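Local coordinates for conserved exported protein (PDB 3CLW) that is of unconfirmed function but probably hydrolyses O-glycosidic bonds, as a TIM-barrel protein of glycoside hydrolase family 30, at residues Y313-K318 against L336-I341; G233-L238 against A276-S281; T306-S311 against T347-S352; E320-P325 against I332-Y337. One frame throughout, in Å; residues are numbered along the deposited sequence.

Contact 1 of 4, residues Y313-K318 against L336-I341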
# COMPACT_ATOMS: atom_id res chain seq x y z
N TYR A 313 -1.29 -4.01 -2.96
CA TYR A 313 -1.84 -4.40 -4.25
C TYR A 313 -0.78 -4.38 -5.35
O TYR A 313 0.15 -3.57 -5.32
CB TYR A 313 -2.99 -3.47 -4.67
CG TYR A 313 -3.61 -3.91 -5.98
CD1 TYR A 313 -4.35 -5.12 -6.06
CD2 TYR A 313 -3.40 -3.18 -7.16
CE1 TYR A 313 -4.89 -5.54 -7.25
CE2 TYR A 313 -3.93 -3.58 -8.36
CZ TYR A 313 -4.67 -4.76 -8.41
OH TYR A 313 -5.20 -5.17 -9.62
N CYS A 314 -0.94 -5.27 -6.32
CA CYS A 314 -0.29 -5.15 -7.65
C CYS A 314 -1.17 -5.90 -8.66
O CYS A 314 -2.03 -6.71 -8.25
CB CYS A 314 1.13 -5.69 -7.64
SG CYS A 314 1.27 -7.44 -7.35
N ILE A 315 -0.98 -5.65 -9.96
CA ILE A 315 -1.72 -6.37 -11.00
C ILE A 315 -1.32 -7.82 -10.97
O ILE A 315 -0.17 -8.19 -11.24
CB ILE A 315 -1.45 -5.83 -12.43
CG1 ILE A 315 -1.67 -4.33 -12.52
CG2 ILE A 315 -2.30 -6.60 -13.45
CD1 ILE A 315 -3.10 -3.85 -12.30
N LEU A 316 -2.29 -8.66 -10.63
CA LEU A 316 -2.08 -10.08 -10.43
C LEU A 316 -3.17 -10.83 -11.17
O LEU A 316 -2.91 -11.88 -11.74
CB LEU A 316 -2.18 -10.41 -8.95
CG LEU A 316 -1.27 -11.46 -8.37
CD1 LEU A 316 0.19 -11.17 -8.72
CD2 LEU A 316 -1.48 -11.49 -6.86
N GLU A 317 -4.37 -10.27 -11.17
CA GLU A 317 -5.50 -10.89 -11.83
C GLU A 317 -5.47 -10.68 -13.33
O GLU A 317 -4.69 -9.90 -13.87
CB GLU A 317 -6.82 -10.37 -11.28
CG GLU A 317 -7.10 -8.92 -11.61
CD GLU A 317 -6.60 -7.96 -10.53
OE1 GLU A 317 -5.54 -8.21 -9.91
OE2 GLU A 317 -7.30 -6.95 -10.32
N LYS A 318 -6.38 -11.40 -13.99
CA LYS A 318 -6.51 -11.38 -15.43
C LYS A 318 -7.98 -11.15 -15.75
O LYS A 318 -8.85 -11.70 -15.10
CB LYS A 318 -6.05 -12.71 -16.03
CG LYS A 318 -4.59 -13.04 -15.80
CD LYS A 318 -4.19 -14.18 -16.71
CE LYS A 318 -2.75 -14.61 -16.51
NZ LYS A 318 -1.86 -14.10 -17.59
N LEU A 336 -5.63 3.38 -15.31
CA LEU A 336 -7.01 3.68 -14.93
C LEU A 336 -7.67 2.57 -14.11
O LEU A 336 -8.45 2.87 -13.24
CB LEU A 336 -7.87 3.97 -16.16
CG LEU A 336 -7.55 5.20 -17.01
CD1 LEU A 336 -8.13 4.99 -18.40
CD2 LEU A 336 -8.09 6.48 -16.40
N TYR A 337 -7.33 1.31 -14.37
CA TYR A 337 -7.85 0.18 -13.58
C TYR A 337 -7.48 0.34 -12.09
O TYR A 337 -8.31 0.12 -11.19
CB TYR A 337 -7.30 -1.12 -14.13
CG TYR A 337 -7.77 -2.40 -13.48
CD1 TYR A 337 -7.05 -2.99 -12.45
CD2 TYR A 337 -8.93 -3.07 -13.94
CE1 TYR A 337 -7.44 -4.17 -11.87
CE2 TYR A 337 -9.34 -4.28 -13.37
CZ TYR A 337 -8.59 -4.82 -12.32
OH TYR A 337 -8.96 -6.02 -11.74
N VAL A 338 -6.23 0.74 -11.85
CA VAL A 338 -5.73 0.87 -10.49
C VAL A 338 -6.24 2.16 -9.88
O VAL A 338 -6.59 2.16 -8.73
CB VAL A 338 -4.18 0.79 -10.42
CG1 VAL A 338 -3.71 0.94 -8.99
CG2 VAL A 338 -3.69 -0.54 -10.96
N ALA A 339 -6.28 3.24 -10.66
CA ALA A 339 -6.87 4.48 -10.16
C ALA A 339 -8.33 4.26 -9.67
O ALA A 339 -8.78 4.92 -8.77
CB ALA A 339 -6.81 5.57 -11.19
N ARG A 340 -9.04 3.33 -10.29
CA ARG A 340 -10.41 2.98 -9.89
C ARG A 340 -10.43 2.25 -8.54
O ARG A 340 -11.28 2.54 -7.68
CB ARG A 340 -11.07 2.11 -10.98
CG ARG A 340 -12.46 1.58 -10.55
CD ARG A 340 -13.24 1.03 -11.72
NE ARG A 340 -12.68 -0.23 -12.18
CZ ARG A 340 -13.27 -1.00 -13.08
NH1 ARG A 340 -14.43 -0.62 -13.63
NH2 ARG A 340 -12.72 -2.15 -13.43
N ILE A 341 -9.50 1.32 -8.35
CA ILE A 341 -9.33 0.73 -7.03
C ILE A 341 -9.09 1.82 -6.00
O ILE A 341 -9.75 1.82 -4.94
CB ILE A 341 -8.18 -0.28 -6.95
CG1 ILE A 341 -8.40 -1.43 -7.93
CG2 ILE A 341 -8.10 -0.86 -5.53
CD1 ILE A 341 -7.15 -2.21 -8.25
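In the TIM barrel of this family 30 protein, the loop that follows strand 307-310 lies against helix 328-347, with Y313, I315 and E317 meeting Y337, V338 and I341. The centrepiece is a carboxylate held by two phenols. E317 OE2 takes a hydrogen bond from Y313 OH at 2.8 Å, on its syn side but 32° out of the carboxylate plane, and a second from Y337 OH. The bond from Y337 OH to E317 OE2 refines to 2.4 Å, so short that its exact length is doubtful. E317 and Y337 reach toward each other tip to tip, their planes 61° apart, whereas the Y313 and Y337 side chains cross at about a right angle. Y313 has CG anti to its backbone N (chi1 -177°), and its CB is directed at the helix. I341 CD1 sits over one face of the Y313 ring, a CH-pi contact 3.8 Å from the centroid and shifted toward the rim, while V338 CG2 comes to the ring edge at 4.0 Å from Y313 CE2. The helix side chains V338 and I341 also rest on W354 of strand 353-356. Beside the tyrosines, I315 CD1 closes the apolar patch, 3.6 Å from V338 CG2.

Contact 2 of 4, residues G233-L238 against A276-S281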
# COMPACT_ATOMS: atom_id res chain seq x y z
N GLY A 233 -5.01 -11.33 2.63
CA GLY A 233 -4.79 -11.28 1.19
C GLY A 233 -5.98 -10.89 0.34
O GLY A 233 -5.83 -10.45 -0.79
N ASP A 234 -7.17 -11.07 0.90
CA ASP A 234 -8.44 -10.84 0.21
C ASP A 234 -9.36 -10.19 1.23
O ASP A 234 -9.46 -10.65 2.38
CB ASP A 234 -9.00 -12.19 -0.31
CG ASP A 234 -10.19 -12.02 -1.28
OD1 ASP A 234 -11.06 -11.16 -1.04
OD2 ASP A 234 -10.27 -12.78 -2.27
N MET A 235 -10.04 -9.11 0.82
CA MET A 235 -10.92 -8.37 1.74
C MET A 235 -12.09 -9.27 2.26
O MET A 235 -12.76 -8.91 3.21
CB MET A 235 -11.46 -7.09 1.08
CG MET A 235 -10.48 -5.91 0.95
SD MET A 235 -10.92 -4.76 -0.40
CE MET A 235 -10.11 -3.29 0.21
N LYS A 236 -12.29 -10.44 1.66
CA LYS A 236 -13.44 -11.30 2.05
C LYS A 236 -13.21 -11.88 3.44
O LYS A 236 -14.15 -12.11 4.16
CB LYS A 236 -13.74 -12.39 1.03
CG LYS A 236 -12.77 -13.54 1.03
CD LYS A 236 -13.03 -14.53 -0.08
CE LYS A 236 -11.91 -15.56 -0.09
NZ LYS A 236 -12.15 -16.70 -1.06
N TYR A 237 -11.94 -12.04 3.82
CA TYR A 237 -11.58 -12.51 5.15
C TYR A 237 -11.89 -11.49 6.26
O TYR A 237 -11.73 -11.78 7.43
CB TYR A 237 -10.12 -12.91 5.17
CG TYR A 237 -9.86 -14.15 4.36
CD1 TYR A 237 -10.09 -15.43 4.91
CD2 TYR A 237 -9.38 -14.07 3.05
CE1 TYR A 237 -9.85 -16.57 4.16
CE2 TYR A 237 -9.14 -15.20 2.31
CZ TYR A 237 -9.38 -16.45 2.86
OH TYR A 237 -9.13 -17.58 2.10
N LEU A 238 -12.30 -10.29 5.88
CA LEU A 238 -12.72 -9.31 6.88
C LEU A 238 -14.10 -9.66 7.49
O LEU A 238 -14.47 -9.13 8.55
CB LEU A 238 -12.72 -7.90 6.29
CG LEU A 238 -11.33 -7.33 5.91
CD1 LEU A 238 -11.44 -5.94 5.45
CD2 LEU A 238 -10.31 -7.43 7.07
N ALA A 276 -6.15 -4.55 5.01
CA ALA A 276 -6.37 -5.65 4.07
C ALA A 276 -5.90 -5.26 2.67
O ALA A 276 -5.75 -4.08 2.36
CB ALA A 276 -7.85 -6.07 4.04
N HIS A 277 -5.68 -6.28 1.84
CA HIS A 277 -5.19 -6.11 0.47
C HIS A 277 -6.33 -6.12 -0.53
O HIS A 277 -7.37 -6.75 -0.29
CB HIS A 277 -4.17 -7.21 0.16
CG HIS A 277 -3.03 -7.24 1.14
ND1 HIS A 277 -2.09 -8.24 1.17
CD2 HIS A 277 -2.73 -6.41 2.16
CE1 HIS A 277 -1.23 -8.01 2.14
NE2 HIS A 277 -1.58 -6.88 2.74
N ASP A 278 -6.14 -5.40 -1.62
CA ASP A 278 -7.12 -5.25 -2.71
C ASP A 278 -7.26 -6.46 -3.63
O ASP A 278 -8.16 -6.50 -4.47
CB ASP A 278 -6.73 -4.06 -3.57
CG ASP A 278 -6.95 -2.75 -2.89
OD1 ASP A 278 -8.13 -2.41 -2.61
OD2 ASP A 278 -5.95 -2.05 -2.65
N TYR A 279 -6.34 -7.41 -3.52
CA TYR A 279 -6.33 -8.56 -4.41
C TYR A 279 -7.69 -9.26 -4.56
O TYR A 279 -8.43 -9.37 -3.59
CB TYR A 279 -5.28 -9.57 -3.93
CG TYR A 279 -3.86 -9.03 -3.93
CD1 TYR A 279 -3.19 -8.75 -5.14
CD2 TYR A 279 -3.18 -8.81 -2.73
CE1 TYR A 279 -1.89 -8.26 -5.15
CE2 TYR A 279 -1.87 -8.32 -2.73
CZ TYR A 279 -1.23 -8.05 -3.96
OH TYR A 279 0.06 -7.59 -4.01
N TRP A 280 -8.00 -9.71 -5.78
CA TRP A 280 -9.20 -10.51 -6.12
C TRP A 280 -10.55 -9.86 -5.90
O TRP A 280 -11.58 -10.52 -5.92
CB TRP A 280 -9.15 -11.91 -5.48
CG TRP A 280 -7.79 -12.45 -5.45
CD1 TRP A 280 -7.04 -12.71 -4.34
CD2 TRP A 280 -6.97 -12.77 -6.59
NE1 TRP A 280 -5.80 -13.17 -4.71
CE2 TRP A 280 -5.72 -13.21 -6.08
CE3 TRP A 280 -7.17 -12.72 -7.99
CZ2 TRP A 280 -4.66 -13.63 -6.93
CZ3 TRP A 280 -6.10 -13.11 -8.84
CH2 TRP A 280 -4.86 -13.56 -8.30
N SER A 281 -10.57 -8.56 -5.70
CA SER A 281 -11.82 -7.88 -5.43
C SER A 281 -11.94 -6.61 -6.26
O SER A 281 -12.83 -5.79 -6.02
CB SER A 281 -11.98 -7.60 -3.92
OG SER A 281 -11.00 -6.67 -3.42
O HOH W 1 -9.34 -7.92 -1.58
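The ring of Y279 turns an edge to the backbone of G233, whose O lies near the ring plane and comes nearest at Y279 CB, 3.3 Å off. D234 OD2 similarly meets W280 from the indole edge, 3.5 Å from W280 CB, with carboxylate and indole planes 36° apart. The imidazole of H277 passes obliquely by G233 CA; its nitrogens are engaged by E186 and E231. No direct hydrogen bond joins G233-L238 to A276-S281. A single water does that work, with four bonds: it accepts from M235 N at 2.8 Å and from S281 OG at 2.8 Å, and donates to H277 O at 2.6 Å and Y279 O at 2.6 Å. It thereby ties the start of the 3-10 turn 235-238 to the type II beta turn D278-S281. Just before that 3-10 turn, D234 OD1 accepts from K236 N in an Asx turn. M235, extended beyond CG, runs alongside D278 in the same direction and brings SD to 3.6 Å from S281 OG, while L238 CD1 packs on A276 CB at 3.9 Å. D278 itself is paired with R292, and Y279 OH with E312. The two segments leave the adjacent parallel strands 226-232 and 270-276; helix 285-300 packs on M235 and L238 through I295, and F308 of strand 307-310 touches M235, L238 and A276.

Contact 3 of 4, residues T306-S311 against T347-S352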
# COMPACT_ATOMS: atom_id res chain seq x y z
N THR A 306 -12.52 3.23 14.08
CA THR A 306 -11.42 2.45 13.53
C THR A 306 -11.21 2.82 12.09
O THR A 306 -12.15 2.91 11.32
CB THR A 306 -11.68 0.95 13.72
OG1 THR A 306 -11.81 0.70 15.12
CG2 THR A 306 -10.54 0.08 13.15
N LYS A 307 -9.95 3.08 11.74
CA LYS A 307 -9.57 3.32 10.35
C LYS A 307 -9.50 2.04 9.49
O LYS A 307 -9.42 0.91 9.99
CB LYS A 307 -8.23 4.07 10.30
CG LYS A 307 -8.30 5.53 10.72
CD LYS A 307 -6.93 6.10 10.81
CE LYS A 307 -6.99 7.60 11.02
NZ LYS A 307 -5.63 8.21 11.03
N PHE A 308 -9.53 2.25 8.17
CA PHE A 308 -9.16 1.21 7.23
C PHE A 308 -7.92 1.62 6.39
O PHE A 308 -7.79 2.78 6.03
CB PHE A 308 -10.34 0.85 6.31
CG PHE A 308 -10.01 -0.24 5.33
CD1 PHE A 308 -9.86 -1.54 5.77
CD2 PHE A 308 -9.79 0.06 4.00
CE1 PHE A 308 -9.54 -2.55 4.89
CE2 PHE A 308 -9.45 -0.92 3.11
CZ PHE A 308 -9.32 -2.23 3.54
N TRP A 309 -7.02 0.67 6.13
CA TRP A 309 -5.88 0.84 5.21
C TRP A 309 -5.91 -0.27 4.16
O TRP A 309 -5.99 -1.48 4.49
CB TRP A 309 -4.54 0.75 5.95
CG TRP A 309 -4.03 2.02 6.61
CD1 TRP A 309 -4.77 3.14 6.96
CD2 TRP A 309 -2.68 2.28 7.04
NE1 TRP A 309 -3.95 4.07 7.55
CE2 TRP A 309 -2.67 3.57 7.62
CE3 TRP A 309 -1.46 1.55 6.97
CZ2 TRP A 309 -1.51 4.14 8.14
CZ3 TRP A 309 -0.31 2.13 7.52
CH2 TRP A 309 -0.34 3.42 8.08
N ALA A 310 -5.89 0.13 2.89
CA ALA A 310 -5.63 -0.82 1.81
C ALA A 310 -4.09 -0.93 1.76
O ALA A 310 -3.39 0.05 1.48
CB ALA A 310 -6.28 -0.35 0.49
N SER A 311 -3.56 -2.09 2.13
CA SER A 311 -2.13 -2.12 2.48
C SER A 311 -1.24 -2.92 1.54
O SER A 311 -0.04 -3.06 1.80
CB SER A 311 -1.96 -2.63 3.91
OG SER A 311 -2.57 -3.92 4.03
N THR A 347 -13.30 6.33 -1.23
CA THR A 347 -14.65 6.87 -1.16
C THR A 347 -15.70 5.87 -0.67
O THR A 347 -16.70 6.28 -0.13
CB THR A 347 -15.11 7.44 -2.52
OG1 THR A 347 -15.12 6.39 -3.48
CG2 THR A 347 -14.20 8.56 -2.99
N LEU A 348 -15.49 4.58 -0.88
CA LEU A 348 -16.44 3.58 -0.43
C LEU A 348 -15.99 2.91 0.87
O LEU A 348 -16.77 2.83 1.81
CB LEU A 348 -16.72 2.53 -1.52
CG LEU A 348 -17.29 3.04 -2.84
CD1 LEU A 348 -17.84 1.88 -3.65
CD2 LEU A 348 -18.34 4.11 -2.63
N ALA A 349 -14.73 2.48 0.93
CA ALA A 349 -14.18 1.85 2.12
C ALA A 349 -13.64 2.90 3.10
O ALA A 349 -13.23 2.54 4.20
CB ALA A 349 -13.13 0.82 1.76
N ASN A 350 -13.68 4.17 2.69
CA ASN A 350 -13.15 5.30 3.46
C ASN A 350 -11.73 5.07 3.96
O ASN A 350 -11.41 5.39 5.12
CB ASN A 350 -14.10 5.65 4.63
CG ASN A 350 -15.31 6.47 4.19
OD1 ASN A 350 -15.58 7.54 4.72
ND2 ASN A 350 -16.04 5.97 3.22
N ALA A 351 -10.87 4.51 3.10
CA ALA A 351 -9.55 4.10 3.54
C ALA A 351 -8.75 5.31 3.94
O ALA A 351 -8.80 6.32 3.25
CB ALA A 351 -8.84 3.35 2.43
N SER A 352 -7.98 5.22 5.02
CA SER A 352 -7.03 6.30 5.34
C SER A 352 -5.67 6.22 4.66
O SER A 352 -4.86 7.14 4.78
CB SER A 352 -6.86 6.49 6.86
OG SER A 352 -8.01 7.12 7.42
O HOH W 2 -10.10 5.10 7.41
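This is a backbone-led contact beside strand 307-310, where the loop from helix 328-347 leads into the parallel neighbouring strand 353-356 of the barrel: F308 receives S352, the last residue of that loop. S352 N donates to F308 O at 2.6 Å, with 154° at the hydrogen and the donor nearly in line with the carbonyl. A351 CA also approaches F308 O, at 3.3 Å, in a CA-H...O contact. Ahead of this bond N350, with positive phi, ends the helical path and turns the chain, and the touching parts run 101° apart. A water bridges the same corner: it accepts from F308 N at 3.0 Å and donates to N350 O at 2.7 Å and to S352 OG at 2.9 Å. S352 OG is also bonded to E18 O. The F308 side chain has CG anti to its backbone N (chi1 -179°). Its CD2 meets A351 CB at 3.8 Å, near the ring plane, and A349 CB at 4.1 Å. W309 offers the edge of its indole instead, with NE1 3.8 Å from S352 CB and its hydrogen bond going to D20. Beyond the pair, W309 packs edge-to-face on Y180 and F271, F308 reaches M235 and L238, K307 forms salt bridges with E18 and D20 of strand 6-25, and A310 bonds to A353 as strand 353-356 begins.

Contact 4 of 4, residues E320-P325 against I332-Y337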
# COMPACT_ATOMS: atom_id res chain seq x y z
N GLU A 320 -10.59 -9.01 -19.19
CA GLU A 320 -10.66 -8.31 -20.48
C GLU A 320 -10.19 -6.85 -20.45
O GLU A 320 -9.79 -6.32 -21.47
CB GLU A 320 -12.08 -8.36 -21.05
CG GLU A 320 -13.16 -7.91 -20.06
CD GLU A 320 -14.45 -7.45 -20.74
OE1 GLU A 320 -15.52 -7.92 -20.30
OE2 GLU A 320 -14.40 -6.62 -21.69
N GLU A 321 -10.28 -6.20 -19.29
CA GLU A 321 -9.89 -4.80 -19.19
C GLU A 321 -8.38 -4.55 -19.25
O GLU A 321 -7.94 -3.53 -19.76
CB GLU A 321 -10.48 -4.18 -17.92
CG GLU A 321 -11.96 -3.95 -17.99
CD GLU A 321 -12.42 -2.97 -16.95
OE1 GLU A 321 -12.98 -3.42 -15.93
OE2 GLU A 321 -12.19 -1.75 -17.13
N ILE A 322 -7.60 -5.52 -18.76
CA ILE A 322 -6.17 -5.33 -18.52
C ILE A 322 -5.27 -6.41 -19.12
O ILE A 322 -4.04 -6.26 -19.10
CB ILE A 322 -5.86 -5.22 -16.98
CG1 ILE A 322 -6.37 -6.46 -16.23
CG2 ILE A 322 -6.39 -3.91 -16.40
CD1 ILE A 322 -5.76 -6.65 -14.86
N THR A 323 -5.87 -7.49 -19.62
CA THR A 323 -5.11 -8.62 -20.18
C THR A 323 -5.05 -8.58 -21.73
O THR A 323 -6.04 -8.78 -22.44
CB THR A 323 -5.61 -9.95 -19.58
OG1 THR A 323 -5.40 -9.89 -18.17
CG2 THR A 323 -4.84 -11.15 -20.13
N MET A 324 -3.84 -8.34 -22.24
CA MET A 324 -3.65 -7.74 -23.55
C MET A 324 -2.17 -7.77 -23.87
O MET A 324 -1.33 -7.67 -22.96
CB MET A 324 -4.00 -6.27 -23.39
CG MET A 324 -4.79 -5.66 -24.46
SD MET A 324 -5.37 -4.08 -23.83
CE MET A 324 -6.68 -4.61 -22.74
N PRO A 325 -1.82 -7.85 -25.16
CA PRO A 325 -0.40 -7.64 -25.44
C PRO A 325 -0.00 -6.21 -25.06
O PRO A 325 -0.86 -5.31 -25.02
CB PRO A 325 -0.28 -7.86 -26.95
CG PRO A 325 -1.57 -8.58 -27.36
CD PRO A 325 -2.61 -8.12 -26.39
N ILE A 332 -2.22 2.68 -20.33
CA ILE A 332 -3.22 3.55 -19.70
C ILE A 332 -4.44 2.78 -19.09
O ILE A 332 -5.08 3.26 -18.15
CB ILE A 332 -3.66 4.71 -20.65
CG1 ILE A 332 -4.48 5.77 -19.93
CG2 ILE A 332 -4.42 4.19 -21.85
CD1 ILE A 332 -3.71 6.54 -18.86
N ASN A 333 -4.75 1.61 -19.65
CA ASN A 333 -5.80 0.76 -19.12
C ASN A 333 -5.45 0.29 -17.71
O ASN A 333 -6.30 0.26 -16.82
CB ASN A 333 -6.04 -0.45 -20.01
CG ASN A 333 -6.76 -0.11 -21.32
OD1 ASN A 333 -7.35 0.96 -21.50
ND2 ASN A 333 -6.72 -1.06 -22.23
N LEU A 334 -4.18 -0.09 -17.54
CA LEU A 334 -3.67 -0.49 -16.24
C LEU A 334 -3.68 0.68 -15.26
O LEU A 334 -4.15 0.53 -14.12
CB LEU A 334 -2.27 -1.06 -16.37
CG LEU A 334 -2.16 -2.41 -17.08
CD1 LEU A 334 -0.70 -2.68 -17.44
CD2 LEU A 334 -2.73 -3.50 -16.19
N GLY A 335 -3.19 1.85 -15.72
CA GLY A 335 -3.23 3.05 -14.91
C GLY A 335 -4.64 3.43 -14.42
O GLY A 335 -4.82 3.78 -13.25
N LEU A 336 -5.63 3.38 -15.31
CA LEU A 336 -7.01 3.68 -14.93
C LEU A 336 -7.67 2.57 -14.11
O LEU A 336 -8.45 2.87 -13.24
CB LEU A 336 -7.87 3.97 -16.16
CG LEU A 336 -7.55 5.20 -17.01
CD1 LEU A 336 -8.13 4.99 -18.40
CD2 LEU A 336 -8.09 6.48 -16.40
N TYR A 337 -7.33 1.31 -14.37
CA TYR A 337 -7.85 0.18 -13.58
C TYR A 337 -7.48 0.34 -12.09
O TYR A 337 -8.31 0.12 -11.19
CB TYR A 337 -7.30 -1.12 -14.13
CG TYR A 337 -7.77 -2.40 -13.48
CD1 TYR A 337 -7.05 -2.99 -12.45
CD2 TYR A 337 -8.93 -3.07 -13.94
CE1 TYR A 337 -7.44 -4.17 -11.87
CE2 TYR A 337 -9.34 -4.28 -13.37
CZ TYR A 337 -8.59 -4.82 -12.32
OH TYR A 337 -8.96 -6.02 -11.74
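I322 drops its CG2 methyl over one face of the Y337 ring, 3.9 Å from the centroid and 29° off the normal, so that it bears mainly on CG and CD2. The two side chains cross at about a right angle. With I322 CG1 set between the backbone N and the carbonyl carbon (chi1 56°), the CG2 branch stands anti to the carbonyl carbon; from the helix side, L334 CD2 comes within 3.7 Å of I322 CB. Next door, N333 CB lies 3.6 Å from E321 O. At the outer end M324, bent at chi3, lays its CE 3.6 Å and its SD 3.7 Å from N333 ND2, crossing the asparagine at about a right angle; N333 OD1 is taken by R489. One shell further out, E321 bonds Y445 and forms a salt bridge with R340 on the same helix, while N319 OD1 receives weak bonds from the E321 and I322 backbone nitrogens. No hydrogen bond passes directly between E320-P325 and I332-Y337. The join rests on van der Waals packing of I322 against Y337 and L334 and of M324 against the N333 amide, while the E321 carboxylate and N333 OD1 find polar partners outside the two segments.

Contacts 1 and 4 share L336 and Y337 on helix 328-347, with centres about 8 Å apart, and are joined by the salt bridge from R340 NH2 to E321 OE1 at 2.8 Å. Contact 2, about 13 Å from contact 1 between centres, touches it where D278 CB meets Y313 CD1 at 3.6 Å. Contacts 2 and 3, whose centres are about 12 Å apart, are neighbours across parallel strands, A276 N standing 3.1 Å from W309 O. Contact 3 closes a chain segment that holds contacts 1 and 4; its centre is about 24 Å from that of contact 4. Contacts 1 and 2 use loops leaving the C-terminal strand ends, where TIM-barrel enzymes generally place the active site.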